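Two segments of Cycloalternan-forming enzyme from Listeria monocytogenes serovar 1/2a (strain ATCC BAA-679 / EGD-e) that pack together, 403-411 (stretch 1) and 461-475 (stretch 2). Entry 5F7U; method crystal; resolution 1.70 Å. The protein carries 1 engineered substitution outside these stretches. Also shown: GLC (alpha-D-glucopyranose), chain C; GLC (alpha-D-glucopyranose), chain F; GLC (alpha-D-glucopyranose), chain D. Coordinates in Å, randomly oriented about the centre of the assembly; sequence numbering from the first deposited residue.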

ATOM      1  N   SER A 403      17.942   9.288 -21.804  1.00 16.60           N
ATOM      2  CA  SER A 403      19.255   8.723 -22.063  1.00 17.02           C
ATOM      3  C   SER A 403      19.487   8.381 -23.531  1.00 17.53           C
ATOM      4  O   SER A 403      18.603   8.540 -24.373  1.00 17.29           O
ATOM      5  N   ASP A 404      20.686   7.883 -23.816  1.00 18.13           N
ATOM      6  CA  ASP A 404      21.041   7.352 -25.134  1.00 18.71           C
ATOM      7  C   ASP A 404      20.243   6.103 -25.558  1.00 18.82           C
ATOM      8  O   ASP A 404      20.367   5.647 -26.696  1.00 18.90           O
ATOM      9  N   GLU A 405      19.453   5.545 -24.634  1.00 18.74           N
ATOM     10  CA  GLU A 405      18.648   4.320 -24.876  1.00 19.09           C
ATOM     11  C   GLU A 405      19.538   3.129 -25.268  1.00 19.43           C
ATOM     12  O   GLU A 405      19.101   2.209 -25.980  1.00 19.11           O
ATOM     13  N   GLU A 406      20.787   3.167 -24.797  1.00 19.38           N
ATOM     14  CA  GLU A 406      21.737   2.092 -25.012  1.00 20.22           C
ATOM     15  C   GLU A 406      22.446   1.708 -23.727  1.00 19.75           C
ATOM     16  O   GLU A 406      22.361   0.565 -23.305  1.00 19.76           O
ATOM     17  N   THR A 407      23.155   2.663 -23.125  1.00 19.75           N
ATOM     18  CA  THR A 407      23.851   2.434 -21.859  1.00 19.63           C
ATOM     19  C   THR A 407      22.935   2.726 -20.666  1.00 19.24           C
ATOM     20  O   THR A 407      23.131   2.189 -19.579  1.00 19.59           O
ATOM     21  N   TYR A 408      21.991   3.644 -20.857  1.00 19.12           N
ATOM     22  CA  TYR A 408      21.120   4.144 -19.784  1.00 18.52           C
ATOM     23  C   TYR A 408      21.854   4.864 -18.646  1.00 18.28           C
ATOM     24  O   TYR A 408      21.306   5.015 -17.555  1.00 18.09           O
ATOM     25  N   TYR A 409      23.096   5.293 -18.888  1.00 18.17           N
ATOM     26  CA  TYR A 409      23.739   6.207 -17.953  1.00 18.04           C
ATOM     27  C   TYR A 409      24.331   7.453 -18.622  1.00 18.15           C
ATOM     28  O   TYR A 409      24.934   8.289 -17.944  1.00 18.67           O
ATOM     29  N   ILE A 410      24.118   7.582 -19.936  1.00 18.02           N
ATOM     30  CA  ILE A 410      24.617   8.708 -20.731  1.00 18.19           C
ATOM     31  C   ILE A 410      23.404   9.432 -21.315  1.00 17.91           C
ATOM     32  O   ILE A 410      22.468   8.788 -21.803  1.00 17.38           O
ATOM     33  N   TRP A 411      23.431  10.764 -21.233  1.00 17.94           N
ATOM     34  CA  TRP A 411      22.388  11.626 -21.790  1.00 17.85           C
ATOM     35  C   TRP A 411      22.248  11.441 -23.288  1.00 18.28           C
ATOM     36  O   TRP A 411      23.252  11.304 -24.017  1.00 18.67           O
ATOM     37  N   LEU A 461      21.765  -4.745 -18.584  1.00 19.48           N
ATOM     38  CA  LEU A 461      22.538  -4.153 -19.662  1.00 21.14           C
ATOM     39  C   LEU A 461      21.907  -4.608 -20.973  1.00 22.03           C
ATOM     40  O   LEU A 461      21.859  -5.811 -21.265  1.00 21.23           O
ATOM     41  N   LYS A 462      21.413  -3.635 -21.736  1.00 23.48           N
ATOM     42  CA  LYS A 462      20.664  -3.898 -22.954  1.00 25.17           C
ATOM     43  C   LYS A 462      21.565  -4.541 -23.991  1.00 26.61           C
ATOM     44  O   LYS A 462      22.695  -4.103 -24.186  1.00 26.68           O
ATOM     45  N   ASP A 463      21.077  -5.602 -24.637  1.00 27.62           N
ATOM     46  CA  ASP A 463      21.797  -6.182 -25.770  1.00 29.56           C
ATOM     47  C   ASP A 463      20.803  -6.683 -26.809  1.00 31.09           C
ATOM     48  O   ASP A 463      20.296  -7.799 -26.704  1.00 31.41           O
ATOM     49  N   ASP A 464      20.544  -5.853 -27.812  1.00 32.95           N
ATOM     50  CA  ASP A 464      19.635  -6.243 -28.896  1.00 34.47           C
ATOM     51  C   ASP A 464      20.368  -6.624 -30.187  1.00 35.27           C
ATOM     52  O   ASP A 464      19.783  -6.606 -31.274  1.00 35.88           O
ATOM     53  N   GLY A 465      21.652  -6.947 -30.063  1.00 34.84           N
ATOM     54  CA  GLY A 465      22.450  -7.371 -31.205  1.00 34.99           C
ATOM     55  C   GLY A 465      22.938  -6.260 -32.113  1.00 34.77           C
ATOM     56  O   GLY A 465      23.717  -6.530 -33.016  1.00 36.24           O
ATOM     57  N   THR A 466      22.490  -5.022 -31.893  1.00 33.74           N
ATOM     58  CA  THR A 466      23.037  -3.857 -32.609  1.00 33.45           C
ATOM     59  C   THR A 466      24.430  -3.495 -32.072  1.00 32.76           C
ATOM     60  O   THR A 466      24.752  -3.781 -30.906  1.00 32.16           O
ATOM     61  N   VAL A 467      25.250  -2.883 -32.929  1.00 31.50           N
ATOM     62  CA  VAL A 467      26.570  -2.382 -32.543  1.00 30.92           C
ATOM     63  C   VAL A 467      26.403  -1.011 -31.880  1.00 29.30           C
ATOM     64  O   VAL A 467      25.747  -0.124 -32.433  1.00 29.35           O
ATOM     65  N   TYR A 468      26.959  -0.858 -30.674  1.00 27.80           N
ATOM     66  CA  TYR A 468      26.998   0.445 -30.003  1.00 26.04           C
ATOM     67  C   TYR A 468      28.199   0.447 -29.074  1.00 26.02           C
ATOM     68  O   TYR A 468      28.206  -0.243 -28.047  1.00 25.17           O
ATOM     69  N   GLU A 469      29.227   1.208 -29.464  1.00 26.27           N
ATOM     70  CA  GLU A 469      30.567   1.086 -28.872  1.00 26.67           C
ATOM     71  C   GLU A 469      30.616   0.984 -27.340  1.00 26.09           C
ATOM     72  O   GLU A 469      31.150   0.002 -26.802  1.00 26.03           O
ATOM     73  N   GLN A 470      30.054   1.980 -26.647  1.00 25.38           N
ATOM     74  CA  GLN A 470      30.115   2.011 -25.181  1.00 25.00           C
ATOM     75  C   GLN A 470      29.428   0.825 -24.531  1.00 24.49           C
ATOM     76  O   GLN A 470      29.947   0.260 -23.574  1.00 23.91           O
ATOM     77  N   ARG A 471      28.265   0.462 -25.070  1.00 24.64           N
ATOM     78  CA  ARG A 471      27.475  -0.647 -24.566  1.00 25.24           C
ATOM     79  C   ARG A 471      28.255  -1.954 -24.775  1.00 25.75           C
ATOM     80  O   ARG A 471      28.325  -2.780 -23.863  1.00 25.82           O
ATOM     81  N   ASP A 472      28.857  -2.112 -25.958  1.00 26.44           N
ATOM     82  CA  ASP A 472      29.691  -3.283 -26.280  1.00 27.20           C
ATOM     83  C   ASP A 472      30.896  -3.404 -25.330  1.00 27.17           C
ATOM     84  O   ASP A 472      31.147  -4.479 -24.781  1.00 26.84           O
ATOM     85  N   ASN A 473      31.594  -2.290 -25.105  1.00 26.87           N
ATOM     86  CA  ASN A 473      32.694  -2.232 -24.129  1.00 26.96           C
ATOM     87  C   ASN A 473      32.265  -2.674 -22.721  1.00 26.39           C
ATOM     88  O   ASN A 473      32.914  -3.527 -22.099  1.00 26.16           O
ATOM     89  N   ASP A 474      31.156  -2.100 -22.237  1.00 25.71           N
ATOM     90  CA  ASP A 474      30.630  -2.419 -20.920  1.00 25.89           C
ATOM     91  C   ASP A 474      30.245  -3.887 -20.791  1.00 26.20           C
ATOM     92  O   ASP A 474      30.507  -4.503 -19.758  1.00 26.15           O
ATOM     93  N   GLU A 475      29.653  -4.439 -21.851  1.00 26.81           N
ATOM     94  CA  GLU A 475      29.246  -5.835 -21.861  1.00 27.96           C
ATOM     95  C   GLU A 475      30.440  -6.776 -21.734  1.00 28.50           C
ATOM     96  O   GLU A 475      30.409  -7.718 -20.936  1.00 27.93           O
TER

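The two stretches bury 503 Å² between them, both sides summed, and their nearest CA atoms are those of Thr407 and Arg471, 5.5 Å apart. Stretch 1 has no regular helix or strand; stretch 2 contributes a loop and the first turns of a helix that begins after the N-cap residue Tyr468.

Charge pairing centres on Glu406. Its CA-to-CB bond points sideways, but chi1 and chi2 both in m bring the carboxylate nearer the other stretch. OE1 accepts from Arg471 NH2 at 2.7 Å, with an N-H...O angle of 143° and the oxygen near the guanidinium plane, so this salt bridge is also a hydrogen bond. The salt bridge from Lys462 NZ to Glu406 OE1 measures 3.0 Å, but its hydrogen bond is weak. Lys462, with all four chi angles in t, is extended, and its NZ also donates to Glu405 O at 3.0 Å. Arg471 is held from its own side: NH2 donates to Thr466 OG1 (3.1 Å) and NH1 to Thr466 O (2.8 Å).

A second polar contact joins Tyr409 (chi1 p) to Asp474 (chi1 m): Tyr409 OH donates to Asp474 OD2 over 2.5 Å, with the carboxylate oxygen at the ring edge. Gln470 NE2 reinforces this corner by donating to Asp474 OD1 at 3.0 Å.

Aromatic and aliphatic contacts add to these polar ones. Tyr468 (chi1 t) points toward stretch 1, and Glu406 CG sits 3.4 Å from the centroid of the Tyr468 ring, only 3° off its normal, a CH-pi contact. The opposite face carries C6 of the chain C glucose, 3.6 Å from Tyr468 CE2. Thr407 CG2 and Ile410 CD1 both reach Gln470 CG, at 3.9 and 4.1 Å respectively; Thr407 is p and Ile410 m at chi1.

Asp404 (chi1 p) organises the loop: Asp404 OD1 accepts from Glu406 N (3.0 Å), Thr407 N (2.9 Å) and Tyr408 N (3.2 Å). Water 1 donates to Asp404 OD2 and also hydrogen-bonds Tyr468 OH, both at 2.7 Å. Water 3 accepts from Lys462 N (2.9 Å) and donates to Glu406 O (2.8 Å), while water 4 accepts from Lys462 NZ (2.7 Å) and donates to Tyr408 OH (3.1 Å).

Both stretches also bind sugar. Glu405 OE1 and OE2 accept from O4 and O6 of the chain F glucose, each at 2.6 Å; for chain C, O4 donates to Glu469 OE1 at 2.6 Å and O6 accepts from Gln470 N at 2.9 Å.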

ATOM      1  CB  SER A 403      19.483   7.477 -21.177  1.00 16.90           C
ATOM      2  OG  SER A 403      18.869   6.338 -21.746  1.00 17.06           O
ATOM      3  CB  ASP A 404      22.566   7.080 -25.186  1.00 19.47           C
ATOM      4  CG  ASP A 404      23.031   6.000 -24.191  1.00 19.34           C
ATOM      5  OD1 ASP A 404      22.203   5.399 -23.466  1.00 19.33           O
ATOM      6  OD2 ASP A 404      24.253   5.736 -24.135  1.00 20.12           O
ATOM      7  CB  GLU A 405      17.564   4.567 -25.953  1.00 19.78           C
ATOM      8  CG  GLU A 405      16.581   5.695 -25.610  1.00 20.58           C
ATOM      9  CD  GLU A 405      15.604   5.301 -24.504  1.00 20.66           C
ATOM     10  OE1 GLU A 405      15.376   4.092 -24.308  1.00 21.51           O
ATOM     11  OE2 GLU A 405      15.045   6.201 -23.832  1.00 21.48           O
ATOM     12  CB  GLU A 406      22.760   2.487 -26.078  1.00 21.53           C
ATOM     13  CG  GLU A 406      22.185   2.689 -27.473  1.00 23.48           C
ATOM     14  CD  GLU A 406      21.625   1.423 -28.113  1.00 24.82           C
ATOM     15  OE1 GLU A 406      21.752   0.303 -27.562  1.00 25.46           O
ATOM     16  OE2 GLU A 406      21.015   1.556 -29.202  1.00 26.85           O
ATOM     17  CB  THR A 407      25.086   3.342 -21.702  1.00 19.87           C
ATOM     18  OG1 THR A 407      24.681   4.718 -21.602  1.00 19.41           O
ATOM     19  CG2 THR A 407      26.086   3.165 -22.885  1.00 20.44           C
ATOM     20  CB  TYR A 408      20.160   3.047 -19.268  1.00 18.42           C
ATOM     21  CG  TYR A 408      19.200   2.645 -20.343  1.00 18.84           C
ATOM     22  CD1 TYR A 408      18.051   3.408 -20.582  1.00 18.80           C
ATOM     23  CD2 TYR A 408      19.467   1.548 -21.160  1.00 19.71           C
ATOM     24  CE1 TYR A 408      17.186   3.082 -21.604  1.00 19.45           C
ATOM     25  CE2 TYR A 408      18.608   1.206 -22.198  1.00 20.24           C
ATOM     26  CZ  TYR A 408      17.467   1.980 -22.401  1.00 20.10           C
ATOM     27  OH  TYR A 408      16.613   1.652 -23.434  1.00 21.53           O
ATOM     28  CB  TYR A 409      24.746   5.486 -17.032  1.00 18.19           C
ATOM     29  CG  TYR A 409      25.926   4.864 -17.736  1.00 18.84           C
ATOM     30  CD1 TYR A 409      27.026   5.639 -18.093  1.00 19.42           C
ATOM     31  CD2 TYR A 409      25.955   3.489 -18.015  1.00 18.85           C
ATOM     32  CE1 TYR A 409      28.113   5.074 -18.749  1.00 20.27           C
ATOM     33  CE2 TYR A 409      27.046   2.909 -18.662  1.00 19.41           C
ATOM     34  CZ  TYR A 409      28.118   3.710 -19.021  1.00 20.23           C
ATOM     35  OH  TYR A 409      29.226   3.171 -19.648  1.00 20.97           O
ATOM     36  CB  ILE A 410      25.568   8.230 -21.849  1.00 18.81           C
ATOM     37  CG1 ILE A 410      26.795   7.531 -21.233  1.00 19.07           C
ATOM     38  CG2 ILE A 410      25.996   9.382 -22.783  1.00 19.05           C
ATOM     39  CD1 ILE A 410      27.694   6.817 -22.242  1.00 19.97           C
ATOM     40  CB  TRP A 411      22.667  13.101 -21.448  1.00 18.23           C
ATOM     41  CG  TRP A 411      22.427  13.340 -20.013  1.00 18.08           C
ATOM     42  CD1 TRP A 411      23.325  13.167 -18.988  1.00 18.35           C
ATOM     43  CD2 TRP A 411      21.176  13.711 -19.405  1.00 17.58           C
ATOM     44  NE1 TRP A 411      22.704  13.438 -17.769  1.00 17.90           N
ATOM     45  CE2 TRP A 411      21.392  13.770 -18.002  1.00 17.43           C
ATOM     46  CE3 TRP A 411      19.892  14.019 -19.915  1.00 17.24           C
ATOM     47  CZ2 TRP A 411      20.376  14.105 -17.097  1.00 16.98           C
ATOM     48  CZ3 TRP A 411      18.878  14.363 -19.002  1.00 16.67           C
ATOM     49  CH2 TRP A 411      19.141  14.401 -17.608  1.00 16.73           C
ATOM     50  CB  LEU A 461      24.005  -4.571 -19.585  1.00 22.11           C
ATOM     51  CG  LEU A 461      24.921  -3.967 -20.656  1.00 23.47           C
ATOM     52  CD1 LEU A 461      26.190  -3.441 -20.001  1.00 24.49           C
ATOM     53  CD2 LEU A 461      25.245  -4.971 -21.747  1.00 24.93           C
ATOM     54  CB  LYS A 462      20.055  -2.598 -23.482  1.00 26.69           C
ATOM     55  CG  LYS A 462      19.461  -2.724 -24.875  1.00 28.93           C
ATOM     56  CD  LYS A 462      19.405  -1.379 -25.564  1.00 31.28           C
ATOM     57  CE  LYS A 462      19.225  -1.568 -27.056  1.00 31.90           C
ATOM     58  NZ  LYS A 462      18.851  -0.270 -27.671  1.00 33.39           N
ATOM     59  CB  ASP A 463      22.756  -7.300 -25.332  1.00 30.04           C
ATOM     60  CG  ASP A 463      23.604  -7.850 -26.483  1.00 31.27           C
ATOM     61  OD1 ASP A 463      23.452  -7.404 -27.644  1.00 32.10           O
ATOM     62  OD2 ASP A 463      24.428  -8.752 -26.230  1.00 31.89           O
ATOM     63  CB  ASP A 464      18.624  -5.131 -29.146  1.00 35.67           C
ATOM     64  CG  ASP A 464      19.262  -3.858 -29.664  1.00 36.71           C
ATOM     65  OD1 ASP A 464      20.509  -3.724 -29.642  1.00 38.19           O
ATOM     66  OD2 ASP A 464      18.502  -2.974 -30.093  1.00 37.81           O
ATOM     67  CB  THR A 466      22.121  -2.609 -32.529  1.00 33.72           C
ATOM     68  OG1 THR A 466      21.910  -2.237 -31.160  1.00 34.45           O
ATOM     69  CG2 THR A 466      20.758  -2.859 -33.198  1.00 33.79           C
ATOM     70  CB  VAL A 467      27.531  -2.303 -33.760  1.00 32.10           C
ATOM     71  CG1 VAL A 467      28.865  -1.675 -33.374  1.00 32.90           C
ATOM     72  CG2 VAL A 467      27.760  -3.696 -34.343  1.00 33.13           C
ATOM     73  CB  TYR A 468      25.696   0.725 -29.221  1.00 24.60           C
ATOM     74  CG  TYR A 468      25.486   2.184 -28.905  1.00 23.93           C
ATOM     75  CD1 TYR A 468      24.915   3.040 -29.847  1.00 23.94           C
ATOM     76  CD2 TYR A 468      25.847   2.718 -27.650  1.00 23.45           C
ATOM     77  CE1 TYR A 468      24.712   4.390 -29.570  1.00 23.79           C
ATOM     78  CE2 TYR A 468      25.642   4.069 -27.357  1.00 23.27           C
ATOM     79  CZ  TYR A 468      25.072   4.901 -28.321  1.00 23.43           C
ATOM     80  OH  TYR A 468      24.860   6.243 -28.076  1.00 23.23           O
ATOM     81  CB  GLU A 469      31.475   2.211 -29.371  1.00 27.43           C
ATOM     82  CG  GLU A 469      32.937   2.024 -29.006  1.00 28.37           C
ATOM     83  CD  GLU A 469      33.836   3.122 -29.562  1.00 29.64           C
ATOM     84  OE1 GLU A 469      33.338   4.191 -29.984  1.00 29.59           O
ATOM     85  OE2 GLU A 469      35.063   2.924 -29.551  1.00 30.39           O
ATOM     86  CB  GLN A 470      29.565   3.327 -24.604  1.00 24.32           C
ATOM     87  CG  GLN A 470      29.916   3.542 -23.126  1.00 24.40           C
ATOM     88  CD  GLN A 470      31.418   3.494 -22.884  1.00 25.13           C
ATOM     89  OE1 GLN A 470      32.176   4.148 -23.579  1.00 25.66           O
ATOM     90  NE2 GLN A 470      31.848   2.710 -21.904  1.00 25.22           N
ATOM     91  CB  ARG A 471      26.127  -0.668 -25.286  1.00 26.01           C
ATOM     92  CG  ARG A 471      24.993  -1.380 -24.569  1.00 26.66           C
ATOM     93  CD  ARG A 471      23.833  -1.505 -25.563  1.00 28.40           C
ATOM     94  NE  ARG A 471      23.977  -2.717 -26.377  1.00 30.63           N
ATOM     95  CZ  ARG A 471      23.670  -2.845 -27.664  1.00 31.93           C
ATOM     96  NH1 ARG A 471      23.853  -4.023 -28.241  1.00 33.19           N
ATOM     97  NH2 ARG A 471      23.189  -1.832 -28.389  1.00 32.17           N
ATOM     98  CB  ASP A 472      30.106  -3.270 -27.765  1.00 28.76           C
ATOM     99  CG  ASP A 472      28.920  -3.458 -28.706  1.00 29.34           C
ATOM    100  OD1 ASP A 472      27.935  -4.141 -28.313  1.00 30.27           O
ATOM    101  OD2 ASP A 472      28.945  -2.913 -29.832  1.00 29.79           O
ATOM    102  CB  ASN A 473      33.296  -0.819 -24.069  1.00 27.04           C
ATOM    103  CG  ASN A 473      34.059  -0.423 -25.327  1.00 27.76           C
ATOM    104  OD1 ASN A 473      34.299  -1.226 -26.228  1.00 27.91           O
ATOM    105  ND2 ASN A 473      34.440   0.848 -25.389  1.00 28.02           N
ATOM    106  CB  ASP A 474      29.422  -1.537 -20.594  1.00 25.19           C
ATOM    107  CG  ASP A 474      29.795  -0.078 -20.361  1.00 25.46           C
ATOM    108  OD1 ASP A 474      30.997   0.276 -20.365  1.00 26.46           O
ATOM    109  OD2 ASP A 474      28.871   0.735 -20.156  1.00 25.12           O
ATOM    110  CB  GLU A 475      28.457  -6.173 -23.124  1.00 29.26           C
ATOM    111  CG  GLU A 475      27.911  -7.588 -23.061  1.00 31.05           C
ATOM    112  CD  GLU A 475      27.036  -7.969 -24.224  1.00 32.52           C
ATOM    113  OE1 GLU A 475      27.244  -9.073 -24.770  1.00 34.48           O
ATOM    114  OE2 GLU A 475      26.152  -7.181 -24.590  1.00 32.76           O
TER
HETATM  115  C1  GLC C   2      28.820   8.520 -28.908  1.00 31.93           C
HETATM  116  C2  GLC C   2      30.341   8.738 -28.931  1.00 30.73           C
HETATM  117  C3  GLC C   2      31.036   7.756 -29.878  1.00 30.50           C
HETATM  118  C4  GLC C   2      30.640   6.313 -29.573  1.00 30.04           C
HETATM  119  C5  GLC C   2      29.112   6.152 -29.533  1.00 29.76           C
HETATM  120  C6  GLC C   2      28.711   4.772 -29.031  1.00 28.82           C
HETATM  121  O2  GLC C   2      30.644  10.080 -29.318  1.00 28.50           O
HETATM  122  O3  GLC C   2      32.456   7.885 -29.750  1.00 32.92           O
HETATM  123  O4  GLC C   2      31.184   5.440 -30.564  1.00 30.11           O
HETATM  124  O5  GLC C   2      28.521   7.134 -28.661  1.00 30.60           O
HETATM  125  O6  GLC C   2      29.192   4.597 -27.691  1.00 27.48           O
HETATM  126  C1  GLC F   3       9.645   3.243 -22.140  1.00 25.64           C
HETATM  127  C2  GLC F   3       9.992   2.241 -23.250  1.00 27.55           C
HETATM  128  C3  GLC F   3      11.461   1.806 -23.170  1.00 27.41           C
HETATM  129  C4  GLC F   3      12.396   3.014 -23.112  1.00 26.07           C
HETATM  130  C5  GLC F   3      11.975   3.888 -21.921  1.00 24.53           C
HETATM  131  C6  GLC F   3      12.863   5.102 -21.678  1.00 23.74           C
HETATM  132  O2  GLC F   3       9.175   1.075 -23.128  1.00 29.08           O
HETATM  133  O3  GLC F   3      11.795   0.982 -24.294  1.00 28.66           O
HETATM  134  O4  GLC F   3      13.746   2.556 -22.967  1.00 26.18           O
HETATM  135  O5  GLC F   3      10.608   4.313 -22.099  1.00 23.89           O
HETATM  136  O6  GLC F   3      12.663   6.041 -22.739  1.00 23.42           O
HETATM  137  C1  GLC D   1      25.779   6.568 -32.880  1.00 54.50           C
HETATM  138  C2  GLC D   1      25.728   7.484 -34.129  1.00 54.10           C
HETATM  139  C3  GLC D   1      26.514   8.801 -33.979  1.00 51.77           C
HETATM  140  C4  GLC D   1      26.262   9.470 -32.626  1.00 50.61           C
HETATM  141  C5  GLC D   1      26.605   8.414 -31.576  1.00 47.91           C
HETATM  142  C6  GLC D   1      26.793   8.950 -30.161  1.00 41.65           C
HETATM  143  O1  GLC D   1      26.964   5.744 -32.861  1.00 55.48           O
HETATM  144  O2  GLC D   1      26.212   6.770 -35.273  1.00 56.47           O
HETATM  145  O3  GLC D   1      26.178   9.710 -35.030  1.00 53.59           O
HETATM  146  O4  GLC D   1      27.087  10.629 -32.474  1.00 50.15           O
HETATM  147  O5  GLC D   1      25.676   7.319 -31.648  1.00 52.38           O
HETATM  148  O6  GLC D   1      28.220   9.081 -30.096  1.00 35.07           O
HETATM  149  O   HOH W   1      25.893   7.064 -25.754  1.00 20.38           O
HETATM  150  O   HOH W   2      21.740   6.893 -28.743  1.00 33.13           O
HETATM  151  O   HOH W   3      22.323  -1.003 -20.953  1.00 22.75           O
HETATM  152  O   HOH W   4      16.698   0.424 -26.256  1.00 29.37           O